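Local coordinates for QdtA (Thermoanaerobacterium thermosaccharolyticum, PDB 4ZU5), which belongs to the WxcM-like family of the cupin clan, a beta-sheet protein that binds thymidine, at residues 45-50 with 96-101; 67-72 with 80-85. All coordinates share one frame; numbering follows the deposited sequence.

Interaction 1. Residues 45-50 with 96-101; sequences DITRGY and WREMFD
The phenol ring of Y50 takes E98 CG over one face, in a CH-pi contact 4.0 Å from the ring centroid and displaced toward the rim, while W96 CZ2 sits at its edge, near the ring plane. Ring and E98 carboxylate are turned 40° apart, with OE2 3.3 Å from Y50 CD1. The indole of W96 receives the Y50 carbonyl carbon over one face, its CZ2 being 3.4 Å from Y50 C. At the indole edge, in its plane, NE1 donates to E98 OE2 at 2.9 Å, on the anti side of the carboxylate; this bond and a salt bridge from R70 NH1 to OE1 would hold the carboxylate's rotation. W96 also meets Y125 edge-to-face. Further along, T47 OG1 lies 3.6 Å from F100 CB, the two side chains side by side.

The axes of strands 47-50 and 96-100 run antiparallel, at 167°. R48 and M99 form a hydrogen-bonded pair, R48 N to M99 O (2.9 Å) and M99 N to R48 O (2.8 Å), whereas Y50 N to R97 O is bent and weak. At the backbone angles of G49 a CB would jam against R48 O and collide with M99 SD and R97 O, which suits the glycine found here. A water bridges I46 O and D101 N.

Strand 96-100 lies between strands 47-53 and 67-73; R48 and M99 face I39 of strand 35-40 in the other five-stranded sheet, as in the two-sheet cupin fold.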
loop_
_atom_site.group_PDB
_atom_site.type_symbol
_atom_site.label_atom_id
_atom_site.label_comp_id
_atom_site.label_asym_id
_atom_site.label_seq_id
_atom_site.Cartn_x
_atom_site.Cartn_y
_atom_site.Cartn_z
ATOM N N ASP A 45 -13.752 -11.807 -14.481
ATOM C CA ASP A 45 -15.126 -12.265 -14.251
ATOM C C ASP A 45 -15.386 -12.562 -12.791
ATOM O O ASP A 45 -16.438 -13.064 -12.409
ATOM C CB ASP A 45 -15.455 -13.476 -15.141
ATOM C CG ASP A 45 -15.796 -13.054 -16.574
ATOM O OD1 ASP A 45 -16.733 -12.236 -16.739
ATOM O OD2 ASP A 45 -15.126 -13.488 -17.546
ATOM N N ILE A 46 -14.454 -12.143 -11.944
ATOM C CA ILE A 46 -14.519 -12.496 -10.543
ATOM C C ILE A 46 -15.127 -11.343 -9.743
ATOM O O ILE A 46 -14.959 -10.167 -10.110
ATOM C CB ILE A 46 -13.117 -12.854 -10.013
ATOM C CG1 ILE A 46 -12.695 -14.208 -10.569
ATOM C CG2 ILE A 46 -13.106 -12.931 -8.491
ATOM C CD1 ILE A 46 -13.401 -15.384 -9.905
ATOM N N THR A 47 -15.899 -11.756 -8.740
ATOM C CA THR A 47 -16.367 -10.931 -7.645
ATOM C C THR A 47 -15.809 -11.484 -6.367
ATOM O O THR A 47 -15.924 -12.670 -6.099
ATOM C CB THR A 47 -17.895 -10.965 -7.525
ATOM O OG1 THR A 47 -18.414 -10.499 -8.765
ATOM C CG2 THR A 47 -18.370 -10.040 -6.390
ATOM N N ARG A 48 -15.164 -10.641 -5.572
ATOM C CA ARG A 48 -14.690 -11.117 -4.270
ATOM C C ARG A 48 -15.172 -10.199 -3.177
ATOM O O ARG A 48 -15.954 -9.280 -3.448
ATOM C CB ARG A 48 -13.164 -11.253 -4.222
ATOM C CG ARG A 48 -12.401 -10.060 -4.739
ATOM C CD ARG A 48 -10.898 -10.336 -4.737
ATOM N NE ARG A 48 -10.458 -10.687 -3.389
ATOM C CZ ARG A 48 -9.507 -11.564 -3.097
ATOM N NH1 ARG A 48 -9.258 -11.821 -1.838
ATOM N NH2 ARG A 48 -8.794 -12.175 -4.036
ATOM N N GLY A 49 -14.694 -10.424 -1.962
ATOM C CA GLY A 49 -15.181 -9.670 -0.799
ATOM C C GLY A 49 -16.275 -10.441 -0.070
ATOM O O GLY A 49 -16.013 -11.459 0.532
ATOM N N TYR A 50 -17.507 -9.947 -0.122
ATOM C CA TYR A 50 -18.649 -10.554 0.552
ATOM C C TYR A 50 -18.391 -10.585 2.048
ATOM O O TYR A 50 -18.438 -11.655 2.666
ATOM C CB TYR A 50 -18.929 -11.987 0.050
ATOM C CG TYR A 50 -19.271 -12.089 -1.429
ATOM C CD1 TYR A 50 -20.548 -11.804 -1.914
ATOM C CD2 TYR A 50 -18.304 -12.481 -2.345
ATOM C CE1 TYR A 50 -20.857 -11.935 -3.265
ATOM C CE2 TYR A 50 -18.602 -12.629 -3.680
ATOM C CZ TYR A 50 -19.872 -12.344 -4.126
ATOM O OH TYR A 50 -20.079 -12.399 -5.465
ATOM N N TRP A 96 -21.384 -3.643 4.126
ATOM C CA TRP A 96 -21.071 -4.879 3.406
ATOM C C TRP A 96 -20.427 -4.494 2.108
ATOM O O TRP A 96 -20.893 -3.592 1.386
ATOM C CB TRP A 96 -22.381 -5.688 3.144
ATOM C CG TRP A 96 -22.244 -7.006 2.408
ATOM C CD1 TRP A 96 -22.325 -7.189 1.071
ATOM C CD2 TRP A 96 -22.064 -8.304 2.966
ATOM N NE1 TRP A 96 -22.170 -8.523 0.747
ATOM C CE2 TRP A 96 -22.025 -9.229 1.895
ATOM C CE3 TRP A 96 -21.864 -8.780 4.244
ATOM C CZ2 TRP A 96 -21.811 -10.591 2.079
ATOM C CZ3 TRP A 96 -21.716 -10.138 4.432
ATOM C CH2 TRP A 96 -21.651 -11.027 3.337
ATOM N N ARG A 97 -19.393 -5.223 1.722
ATOM C CA ARG A 97 -18.835 -4.930 0.419
ATOM C C ARG A 97 -18.430 -6.124 -0.409
ATOM O O ARG A 97 -18.119 -7.192 0.117
ATOM C CB ARG A 97 -17.702 -3.914 0.505
ATOM C CG ARG A 97 -16.336 -4.494 0.735
ATOM C CD ARG A 97 -16.338 -5.292 2.016
ATOM N NE ARG A 97 -16.798 -4.556 3.198
ATOM C CZ ARG A 97 -15.995 -3.870 4.006
ATOM N NH1 ARG A 97 -14.701 -3.789 3.720
ATOM N NH2 ARG A 97 -16.482 -3.301 5.104
ATOM N N GLU A 98 -18.489 -5.890 -1.711
ATOM C CA GLU A 98 -18.014 -6.805 -2.766
ATOM C C GLU A 98 -17.228 -6.006 -3.796
ATOM O O GLU A 98 -17.441 -4.807 -4.001
ATOM C CB GLU A 98 -19.239 -7.473 -3.411
ATOM C CG GLU A 98 -20.078 -8.260 -2.422
ATOM C CD GLU A 98 -21.477 -8.568 -2.907
ATOM O OE1 GLU A 98 -21.722 -8.321 -4.095
ATOM O OE2 GLU A 98 -22.278 -9.046 -2.085
ATOM N N MET A 99 -16.278 -6.655 -4.450
ATOM C CA MET A 99 -15.452 -5.990 -5.411
ATOM C C MET A 99 -15.439 -6.779 -6.720
ATOM O O MET A 99 -15.383 -8.001 -6.694
ATOM C CB MET A 99 -14.020 -5.910 -4.880
ATOM C CG MET A 99 -13.840 -5.130 -3.581
ATOM S SD MET A 99 -13.933 -6.159 -2.137
ATOM C CE MET A 99 -12.207 -6.622 -2.049
ATOM N N PHE A 100 -15.466 -6.080 -7.835
ATOM C CA PHE A 100 -15.652 -6.743 -9.137
ATOM C C PHE A 100 -15.183 -5.887 -10.301
ATOM O O PHE A 100 -14.812 -4.718 -10.122
ATOM C CB PHE A 100 -17.120 -7.199 -9.256
ATOM C CG PHE A 100 -18.087 -6.065 -9.450
ATOM C CD1 PHE A 100 -18.476 -5.675 -10.726
ATOM C CD2 PHE A 100 -18.578 -5.369 -8.368
ATOM C CE1 PHE A 100 -19.366 -4.631 -10.930
ATOM C CE2 PHE A 100 -19.464 -4.320 -8.558
ATOM C CZ PHE A 100 -19.826 -3.925 -9.835
ATOM N N ASP A 101 -15.163 -6.454 -11.512
ATOM C CA ASP A 101 -14.605 -5.764 -12.654
ATOM C C ASP A 101 -13.190 -5.260 -12.420
ATOM O O ASP A 101 -12.862 -4.115 -12.740
ATOM C CB ASP A 101 -15.459 -4.568 -13.071
ATOM C CG ASP A 101 -16.750 -4.981 -13.850
ATOM O OD1 ASP A 101 -17.079 -6.171 -13.981
ATOM O OD2 ASP A 101 -17.488 -4.055 -14.201
HETATM O O HOH W 1 -16.174 -8.983 -12.418
#

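Interaction 2. Residues 67-72 with 80-85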
loop_
_atom_site.group_PDB
_atom_site.type_symbol
_atom_site.label_atom_id
_atom_site.label_comp_id
_atom_site.label_asym_id
_atom_site.label_seq_id
_atom_site.Cartn_x
_atom_site.Cartn_y
_atom_site.Cartn_z
ATOM N N VAL A 67 -11.368 -0.917 -10.616
ATOM C CA VAL A 67 -12.101 -1.931 -9.909
ATOM C C VAL A 67 -13.351 -1.251 -9.336
ATOM O O VAL A 67 -13.332 -0.067 -8.985
ATOM C CB VAL A 67 -11.305 -2.608 -8.763
ATOM C CG1 VAL A 67 -10.819 -1.561 -7.752
ATOM C CG2 VAL A 67 -12.112 -3.679 -8.056
ATOM N N LYS A 68 -14.412 -2.026 -9.261
ATOM C CA LYS A 68 -15.698 -1.566 -8.772
ATOM C C LYS A 68 -16.009 -2.146 -7.414
ATOM O O LYS A 68 -15.888 -3.366 -7.147
ATOM C CB LYS A 68 -16.788 -1.930 -9.815
ATOM C CG LYS A 68 -16.801 -1.019 -11.039
ATOM C CD LYS A 68 -17.877 -1.450 -12.026
ATOM C CE LYS A 68 -17.698 -0.769 -13.361
ATOM N NZ LYS A 68 -16.598 -1.432 -14.094
ATOM N N ILE A 69 -16.425 -1.257 -6.504
ATOM C CA ILE A 69 -16.717 -1.664 -5.160
ATOM C C ILE A 69 -18.209 -1.504 -4.967
ATOM O O ILE A 69 -18.737 -0.395 -5.106
ATOM C CB ILE A 69 -16.066 -0.770 -4.077
ATOM C CG1 ILE A 69 -14.606 -0.483 -4.355
ATOM C CG2 ILE A 69 -16.297 -1.387 -2.717
ATOM C CD1 ILE A 69 -13.772 -1.697 -4.671
ATOM N N ARG A 70 -18.868 -2.614 -4.679
ATOM C CA ARG A 70 -20.299 -2.584 -4.349
ATOM C C ARG A 70 -20.410 -2.479 -2.840
ATOM O O ARG A 70 -19.984 -3.368 -2.124
ATOM C CB ARG A 70 -21.003 -3.847 -4.868
ATOM C CG ARG A 70 -22.436 -4.071 -4.387
ATOM C CD ARG A 70 -23.084 -5.357 -4.964
ATOM N NE ARG A 70 -23.075 -5.391 -6.426
ATOM C CZ ARG A 70 -22.304 -6.172 -7.176
ATOM N NH1 ARG A 70 -21.447 -7.030 -6.648
ATOM N NH2 ARG A 70 -22.343 -6.051 -8.479
ATOM N N LEU A 71 -20.979 -1.371 -2.370
ATOM C CA LEU A 71 -21.181 -1.108 -0.975
ATOM C C LEU A 71 -22.662 -1.241 -0.680
ATOM O O LEU A 71 -23.507 -0.711 -1.407
ATOM C CB LEU A 71 -20.765 0.321 -0.612
ATOM C CG LEU A 71 -19.355 0.665 -1.084
ATOM C CD1 LEU A 71 -19.152 2.174 -1.154
ATOM C CD2 LEU A 71 -18.394 0.021 -0.128
ATOM N N LYS A 72 -22.967 -1.881 0.435
ATOM C CA LYS A 72 -24.348 -1.912 0.839
ATOM C C LYS A 72 -24.600 -1.973 2.325
ATOM O O LYS A 72 -23.839 -2.532 3.110
ATOM C CB LYS A 72 -25.052 -3.028 0.067
ATOM C CG LYS A 72 -25.541 -4.217 0.844
ATOM C CD LYS A 72 -25.582 -5.383 -0.130
ATOM C CE LYS A 72 -27.001 -5.719 -0.568
ATOM N NZ LYS A 72 -26.876 -6.941 -1.407
ATOM N N ILE A 80 -19.088 2.106 -6.469
ATOM C CA ILE A 80 -18.083 3.116 -6.681
ATOM C C ILE A 80 -16.949 2.511 -7.495
ATOM O O ILE A 80 -16.440 1.441 -7.122
ATOM C CB ILE A 80 -17.448 3.478 -5.326
ATOM C CG1 ILE A 80 -18.529 3.883 -4.320
ATOM C CG2 ILE A 80 -16.419 4.571 -5.530
ATOM C CD1 ILE A 80 -19.077 5.249 -4.608
ATOM N N GLU A 81 -16.558 3.188 -8.566
ATOM C CA GLU A 81 -15.393 2.784 -9.329
ATOM C C GLU A 81 -14.154 3.518 -8.886
ATOM O O GLU A 81 -14.110 4.749 -8.847
ATOM C CB GLU A 81 -15.595 3.005 -10.825
ATOM C CG GLU A 81 -14.467 2.421 -11.633
ATOM C CD GLU A 81 -14.673 2.599 -13.115
ATOM O OE1 GLU A 81 -15.756 2.258 -13.597
ATOM O OE2 GLU A 81 -13.752 3.066 -13.768
ATOM N N LEU A 82 -13.151 2.741 -8.522
ATOM C CA LEU A 82 -11.879 3.281 -8.118
ATOM C C LEU A 82 -10.883 3.090 -9.236
ATOM O O LEU A 82 -10.736 1.968 -9.734
ATOM C CB LEU A 82 -11.357 2.551 -6.873
ATOM C CG LEU A 82 -12.218 2.660 -5.622
ATOM C CD1 LEU A 82 -11.651 1.842 -4.486
ATOM C CD2 LEU A 82 -12.281 4.138 -5.207
ATOM N N ASN A 83 -10.226 4.187 -9.592
ATOM C CA ASN A 83 -9.366 4.237 -10.764
ATOM C C ASN A 83 -8.374 5.346 -10.710
ATOM O O ASN A 83 -7.725 5.620 -11.710
ATOM C CB ASN A 83 -10.238 4.446 -12.000
ATOM C CG ASN A 83 -11.097 5.688 -11.889
ATOM O OD1 ASN A 83 -10.743 6.672 -11.220
ATOM N ND2 ASN A 83 -12.250 5.644 -12.530
ATOM N N ASP A 84 -8.241 5.965 -9.545
ATOM C CA ASP A 84 -7.298 7.019 -9.342
ATOM C C ASP A 84 -6.464 6.671 -8.109
ATOM O O ASP A 84 -6.982 6.680 -7.033
ATOM C CB ASP A 84 -8.123 8.304 -9.148
ATOM C CG ASP A 84 -7.299 9.547 -9.042
ATOM O OD1 ASP A 84 -6.109 9.524 -8.663
ATOM O OD2 ASP A 84 -7.845 10.637 -9.302
ATOM N N PRO A 85 -5.139 6.548 -8.229
ATOM C CA PRO A 85 -4.375 6.251 -7.029
ATOM C C PRO A 85 -4.404 7.332 -5.925
ATOM O O PRO A 85 -4.017 7.047 -4.790
ATOM C CB PRO A 85 -2.952 6.039 -7.567
ATOM C CG PRO A 85 -3.134 5.634 -9.005
ATOM C CD PRO A 85 -4.361 6.390 -9.469
#
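I69 and L82 meet on the apolar face of this antiparallel hairpin, where I69 CG1 approaches L82 CD1 to 3.8 Å as the two side chains cross. Beside them L71 CD1 touches I80 CG1 at 3.7 Å. V67 CG1, set between the backbone N and the carbonyl carbon (chi1 57°), lies more distantly, 4.2 Å from L82 CB. L82 and V67 reach C62, and L82 also L60, of strand 58-64 in the other sheet; within its own sheet I69 touches M99 of strand 96-100.

Four backbone hydrogen bonds set the register. The I69-I80 pair is joined in both directions, the bond from I69 N to I80 O being 2.8 Å long and nearly straight at 170°; the V67-L82 pair is likewise doubly bonded.

The other face, carrying K68 and E81, is looser. E81 is exposed, and its OE1 is 3.8 Å from K68 NZ, a long salt bridge. E81 OE2 accepts a bond from N83 ND2, which arrives from above the carboxylate plane. D101 OD2, just past the end of strand 96-100, forms the stronger salt bridge with K68 NZ. The ammonium therefore lies between two carboxylates, which would probably stabilise its charge, while register rests on backbone bonds and apolar packing.

Overall arrangement
Interactions 1 and 2 belong to one antiparallel sheet, and along the chain 67-72 with 80-85 is nested inside the loop closed by 45-50 with 96-101. Their centres are about 10 Å apart, and neighbouring strands 96-100 and 67-73 share a seam: F100 N lies 2.8 Å from K68 O, a probable hydrogen bond. In interaction 2, V67, I69, L71 and L82 are buried and E81 is exposed; four backbone bonds and aliphatic packing close a local hairpin at the sheet margin. In interaction 1, W96 to M99 are buried and Y50 is exposed; it joins strands distant in sequence, using aromatic rings and a carboxylate, and lies near bound thymidine, about 7 Å from the R48 side chain.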